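Local coordinates for protein beta 1-3 glucanase (Clostridium beijerinckii NCIMB 8052, PDB 5H4E) that probably hydrolyses beta-1,3-glucans, as a glycoside hydrolase family 64 beta-1,3-glucanase domain, at residues A[37-49]-A[79-93]. Residues are numbered along the deposited sequence; the frame is centred on the assembly and turned at random.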
loop_
_atom_site.group_PDB
_atom_site.type_symbol
_atom_site.label_atom_id
_atom_site.label_comp_id
_atom_site.label_asym_id
_atom_site.label_seq_id
_atom_site.Cartn_x
_atom_site.Cartn_y
_atom_site.Cartn_z
ATOM N N THR A 37 -15.446 15.870 -9.274
ATOM C CA THR A 37 -14.560 16.900 -9.804
ATOM C C THR A 37 -13.139 16.393 -10.017
ATOM O O THR A 37 -12.386 16.972 -10.798
ATOM C CB THR A 37 -14.504 18.133 -8.870
ATOM O OG1 THR A 37 -13.778 17.804 -7.679
ATOM C CG2 THR A 37 -15.909 18.591 -8.490
ATOM N N LYS A 38 -12.795 15.305 -9.321
ATOM C CA LYS A 38 -11.432 14.749 -9.245
ATOM C C LYS A 38 -10.429 15.684 -8.559
ATOM O O LYS A 38 -9.235 15.389 -8.522
ATOM C CB LYS A 38 -10.906 14.369 -10.635
ATOM C CG LYS A 38 -11.864 13.563 -11.470
ATOM C CD LYS A 38 -12.307 12.291 -10.772
ATOM C CE LYS A 38 -13.221 11.489 -11.671
ATOM N NZ LYS A 38 -14.315 12.341 -12.216
ATOM N N GLN A 39 -10.899 16.796 -8.000
ATOM C CA GLN A 39 -10.010 17.680 -7.254
ATOM C C GLN A 39 -9.465 16.930 -6.035
ATOM O O GLN A 39 -10.166 16.098 -5.446
ATOM C CB GLN A 39 -10.732 18.954 -6.798
ATOM C CG GLN A 39 -11.184 19.924 -7.909
ATOM C CD GLN A 39 -11.915 21.177 -7.366
ATOM O OE1 GLN A 39 -11.580 21.715 -6.301
ATOM N NE2 GLN A 39 -12.921 21.633 -8.106
ATOM N N PHE A 40 -8.224 17.217 -5.653
ATOM C CA PHE A 40 -7.702 16.702 -4.398
ATOM C C PHE A 40 -8.348 17.452 -3.252
ATOM O O PHE A 40 -8.496 18.672 -3.290
ATOM C CB PHE A 40 -6.174 16.816 -4.329
ATOM C CG PHE A 40 -5.461 15.626 -4.895
ATOM C CD1 PHE A 40 -5.178 14.524 -4.095
ATOM C CD2 PHE A 40 -5.078 15.600 -6.229
ATOM C CE1 PHE A 40 -4.525 13.423 -4.619
ATOM C CE2 PHE A 40 -4.420 14.500 -6.759
ATOM C CZ PHE A 40 -4.146 13.411 -5.953
ATOM N N VAL A 41 -8.735 16.704 -2.225
ATOM C CA VAL A 41 -9.499 17.227 -1.111
ATOM C C VAL A 41 -8.970 16.706 0.211
ATOM O O VAL A 41 -8.269 15.685 0.261
ATOM C CB VAL A 41 -10.992 16.832 -1.221
ATOM C CG1 VAL A 41 -11.602 17.402 -2.485
ATOM C CG2 VAL A 41 -11.138 15.298 -1.222
ATOM N N HIS A 42 -9.303 17.406 1.280
ATOM C CA HIS A 42 -9.176 16.845 2.616
ATOM C C HIS A 42 -10.560 16.844 3.232
ATOM O O HIS A 42 -11.392 17.705 2.920
ATOM C CB HIS A 42 -8.199 17.643 3.475
ATOM C CG HIS A 42 -8.570 19.084 3.620
ATOM N ND1 HIS A 42 -9.093 19.607 4.782
ATOM C CD2 HIS A 42 -8.484 20.116 2.746
ATOM C CE1 HIS A 42 -9.317 20.898 4.618
ATOM N NE2 HIS A 42 -8.957 21.231 3.392
ATOM N N VAL A 43 -10.811 15.875 4.099
ATOM C CA VAL A 43 -12.123 15.716 4.706
ATOM C C VAL A 43 -12.185 16.496 6.007
ATOM O O VAL A 43 -11.319 16.333 6.875
ATOM C CB VAL A 43 -12.434 14.230 4.980
ATOM C CG1 VAL A 43 -13.867 14.062 5.445
ATOM C CG2 VAL A 43 -12.159 13.412 3.752
ATOM N N ASP A 44 -13.202 17.338 6.173
ATOM C CA ASP A 44 -13.286 18.086 7.416
ATOM C C ASP A 44 -13.966 17.210 8.468
ATOM O O ASP A 44 -14.197 16.009 8.235
ATOM C CB ASP A 44 -13.995 19.453 7.220
ATOM C CG ASP A 44 -15.506 19.346 6.909
ATOM O OD1 ASP A 44 -16.109 18.269 7.050
ATOM O OD2 ASP A 44 -16.099 20.387 6.529
ATOM N N LEU A 45 -14.276 17.789 9.621
ATOM C CA LEU A 45 -14.786 16.992 10.733
ATOM C C LEU A 45 -16.232 16.524 10.524
ATOM O O LEU A 45 -16.729 15.665 11.261
ATOM C CB LEU A 45 -14.681 17.773 12.039
ATOM C CG LEU A 45 -13.269 18.131 12.508
ATOM C CD1 LEU A 45 -13.323 18.908 13.817
ATOM C CD2 LEU A 45 -12.412 16.864 12.645
ATOM N N ASN A 46 -16.906 17.065 9.520
ATOM C CA ASN A 46 -18.289 16.665 9.274
ATOM C C ASN A 46 -18.459 15.873 7.979
ATOM O O ASN A 46 -19.584 15.638 7.529
ATOM C CB ASN A 46 -19.207 17.893 9.263
ATOM C CG ASN A 46 -19.159 18.664 10.566
ATOM O OD1 ASN A 46 -19.515 18.140 11.625
ATOM N ND2 ASN A 46 -18.711 19.910 10.498
ATOM N N GLY A 47 -17.353 15.463 7.369
ATOM C CA GLY A 47 -17.434 14.638 6.177
ATOM C C GLY A 47 -17.485 15.360 4.845
ATOM O O GLY A 47 -17.681 14.739 3.806
ATOM N N ASN A 48 -17.318 16.677 4.857
ATOM C CA ASN A 48 -17.269 17.438 3.609
ATOM C C ASN A 48 -15.935 17.300 2.882
ATOM O O ASN A 48 -14.874 17.295 3.517
ATOM C CB ASN A 48 -17.539 18.924 3.888
ATOM C CG ASN A 48 -18.876 19.150 4.528
ATOM O OD1 ASN A 48 -19.913 18.950 3.889
ATOM N ND2 ASN A 48 -18.874 19.564 5.792
ATOM N N LEU A 49 -15.977 17.212 1.553
ATOM C CA LEU A 49 -14.734 17.129 0.785
ATOM C C LEU A 49 -14.274 18.544 0.428
ATOM O O LEU A 49 -14.726 19.111 -0.556
ATOM C CB LEU A 49 -14.915 16.284 -0.475
ATOM C CG LEU A 49 -15.373 14.846 -0.239
ATOM C CD1 LEU A 49 -15.314 14.045 -1.533
ATOM C CD2 LEU A 49 -14.546 14.180 0.860
ATOM N N CYS A 79 -6.173 16.373 12.794
ATOM C CA CYS A 79 -7.035 16.528 13.963
ATOM C C CYS A 79 -6.592 15.569 15.069
ATOM O O CYS A 79 -6.314 14.405 14.793
ATOM C CB CYS A 79 -8.499 16.273 13.575
ATOM S SG CYS A 79 -9.701 16.334 14.942
ATOM N N LYS A 80 -6.507 16.046 16.309
ATOM C CA LYS A 80 -6.181 15.165 17.436
ATOM C C LYS A 80 -7.345 14.223 17.718
ATOM O O LYS A 80 -8.499 14.639 17.652
ATOM C CB LYS A 80 -5.868 15.969 18.704
ATOM C CG LYS A 80 -4.547 16.733 18.689
ATOM C CD LYS A 80 -4.347 17.540 19.979
ATOM C CE LYS A 80 -2.977 18.214 19.964
ATOM N NZ LYS A 80 -2.513 18.730 21.294
ATOM N N ALA A 81 -7.051 12.968 18.057
ATOM C CA ALA A 81 -8.108 12.030 18.429
ATOM C C ALA A 81 -8.909 12.563 19.626
ATOM O O ALA A 81 -10.101 12.274 19.775
ATOM C CB ALA A 81 -7.534 10.662 18.743
ATOM N N SER A 82 -8.258 13.363 20.466
ATOM C CA SER A 82 -8.921 13.911 21.642
ATOM C C SER A 82 -9.953 14.979 21.272
ATOM O O SER A 82 -10.945 15.140 21.978
ATOM C CB SER A 82 -7.883 14.469 22.620
ATOM O OG SER A 82 -7.132 15.509 22.030
ATOM N N GLN A 83 -9.731 15.696 20.170
ATOM C CA GLN A 83 -10.741 16.613 19.628
ATOM C C GLN A 83 -11.888 15.841 18.973
ATOM O O GLN A 83 -13.050 16.083 19.263
ATOM C CB GLN A 83 -10.137 17.582 18.607
ATOM C CG GLN A 83 -11.204 18.409 17.868
ATOM C CD GLN A 83 -10.636 19.584 17.066
ATOM O OE1 GLN A 83 -9.422 19.735 16.935
ATOM N NE2 GLN A 83 -11.523 20.415 16.520
ATOM N N GLN A 84 -11.553 14.917 18.077
ATOM C CA GLN A 84 -12.557 14.052 17.475
ATOM C C GLN A 84 -11.880 12.740 17.072
ATOM O O GLN A 84 -10.919 12.754 16.305
ATOM C CB GLN A 84 -13.210 14.716 16.265
ATOM C CG GLN A 84 -14.367 13.906 15.662
ATOM C CD GLN A 84 -15.175 14.694 14.649
ATOM O OE1 GLN A 84 -15.713 15.759 14.957
ATOM N NE2 GLN A 84 -15.256 14.178 13.424
ATOM N N SER A 85 -12.370 11.628 17.606
ATOM C CA SER A 85 -11.677 10.347 17.480
ATOM C C SER A 85 -12.112 9.568 16.245
ATOM O O SER A 85 -11.608 8.477 15.973
ATOM C CB SER A 85 -11.915 9.492 18.724
ATOM O OG SER A 85 -13.295 9.145 18.831
ATOM N N TYR A 86 -13.055 10.132 15.507
ATOM C CA TYR A 86 -13.642 9.461 14.356
ATOM C C TYR A 86 -13.749 10.436 13.188
ATOM O O TYR A 86 -13.785 11.653 13.381
ATOM C CB TYR A 86 -15.024 8.903 14.704
ATOM C CG TYR A 86 -15.942 9.984 15.241
ATOM C CD1 TYR A 86 -15.967 10.283 16.599
ATOM C CD2 TYR A 86 -16.740 10.745 14.384
ATOM C CE1 TYR A 86 -16.782 11.302 17.099
ATOM C CE2 TYR A 86 -17.560 11.771 14.875
ATOM C CZ TYR A 86 -17.575 12.037 16.233
ATOM O OH TYR A 86 -18.380 13.035 16.731
ATOM N N ALA A 87 -13.818 9.882 11.985
ATOM C CA ALA A 87 -14.054 10.645 10.770
ATOM C C ALA A 87 -15.322 10.164 10.062
ATOM O O ALA A 87 -15.662 8.976 10.122
ATOM C CB ALA A 87 -12.858 10.526 9.844
ATOM N N TYR A 88 -16.030 11.084 9.417
ATOM C CA TYR A 88 -17.091 10.713 8.473
ATOM C C TYR A 88 -16.549 10.805 7.065
ATOM O O TYR A 88 -15.879 11.778 6.745
ATOM C CB TYR A 88 -18.308 11.635 8.588
ATOM C CG TYR A 88 -18.967 11.687 9.940
ATOM C CD1 TYR A 88 -19.725 10.615 10.402
ATOM C CD2 TYR A 88 -18.867 12.822 10.740
ATOM C CE1 TYR A 88 -20.355 10.663 11.625
ATOM C CE2 TYR A 88 -19.493 12.880 11.974
ATOM C CZ TYR A 88 -20.238 11.798 12.404
ATOM O OH TYR A 88 -20.861 11.826 13.621
ATOM N N ILE A 89 -16.820 9.813 6.215
ATOM C CA ILE A 89 -16.532 9.991 4.787
ATOM C C ILE A 89 -17.784 9.809 3.948
ATOM O O ILE A 89 -18.655 8.987 4.278
ATOM C CB ILE A 89 -15.429 9.013 4.245
ATOM C CG1 ILE A 89 -15.794 7.562 4.525
ATOM C CG2 ILE A 89 -14.073 9.336 4.846
ATOM C CD1 ILE A 89 -15.043 6.583 3.639
ATOM N N PRO A 90 -17.888 10.600 2.869
ATOM C CA PRO A 90 -18.876 10.402 1.815
ATOM C C PRO A 90 -18.223 9.549 0.745
ATOM O O PRO A 90 -17.094 9.111 0.981
ATOM C CB PRO A 90 -19.135 11.821 1.322
ATOM C CG PRO A 90 -17.767 12.435 1.385
ATOM C CD PRO A 90 -17.079 11.810 2.614
ATOM N N LYS A 91 -18.889 9.309 -0.383
ATOM C CA LYS A 91 -18.230 8.676 -1.526
ATOM C C LYS A 91 -16.924 9.427 -1.797
ATOM O O LYS A 91 -16.886 10.656 -1.696
ATOM C CB LYS A 91 -19.127 8.695 -2.764
ATOM C CG LYS A 91 -20.429 7.919 -2.631
ATOM C CD LYS A 91 -20.196 6.436 -2.659
ATOM C CE LYS A 91 -21.529 5.669 -2.700
ATOM N NZ LYS A 91 -22.367 6.055 -3.877
ATOM N N ILE A 92 -15.858 8.688 -2.098
ATOM C CA ILE A 92 -14.533 9.292 -2.234
ATOM C C ILE A 92 -13.597 8.300 -2.918
ATOM O O ILE A 92 -13.759 7.086 -2.783
ATOM C CB ILE A 92 -13.957 9.722 -0.846
ATOM C CG1 ILE A 92 -12.708 10.602 -0.998
ATOM C CG2 ILE A 92 -13.676 8.505 0.033
ATOM C CD1 ILE A 92 -12.238 11.218 0.329
ATOM N N ILE A 93 -12.628 8.811 -3.668
ATOM C CA ILE A 93 -11.680 7.933 -4.347
ATOM C C ILE A 93 -10.222 8.263 -4.021
ATOM O O ILE A 93 -9.906 9.380 -3.601
ATOM C CB ILE A 93 -11.885 7.979 -5.868
ATOM C CG1 ILE A 93 -11.702 9.395 -6.396
ATOM C CG2 ILE A 93 -13.278 7.483 -6.226
ATOM C CD1 ILE A 93 -12.037 9.512 -7.868
HETATM O O HOH W 1 -14.892 13.522 8.771
HETATM O O HOH W 2 -18.113 16.612 13.888
#
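A beta hairpin packs here on the outermost strand of another sheet and on the loop that leads into it. Strands 40-43 and 49-51 form the hairpin, and its type I turn from Asp-44 to Gly-47 packs on strand 86-92, which edges a mixed five-stranded sheet. Gln-84 makes the direct polar link. Its extended side chain, with CG trans to the backbone N (chi1 -175°), carries the amide to Leu-45 O. NE2 donates to this oxygen at 3.0 Å, almost straight at 178°, on a lone pair. The other N-H of NE2 goes to Tyr-86 O, and each acceptor lies within 2° of the amide plane, which fixes the turn of the amide. Gln-84 CG sits over the centre of the Tyr-86 ring. Leu-45 sets CD2 3.6 Å from Cys-79 SG, in strand 79-80 of the hairpin's own sheet. The edge of the Tyr-88 ring lies close to Leu-45 O. Water 1 donates to Asp-44 O and accepts from Tyr-88 N. Gly-47 CA approaches Tyr-88 O at 3.3 Å in a CA-H...O contact. At the turn, Asp-44 OD1 accepts from Asn-46 N, an Asx turn. Further along, Leu-49 CD2 touches both Pro-90 CG at 3.7 Å and Ile-92 CD1 at 3.8 Å.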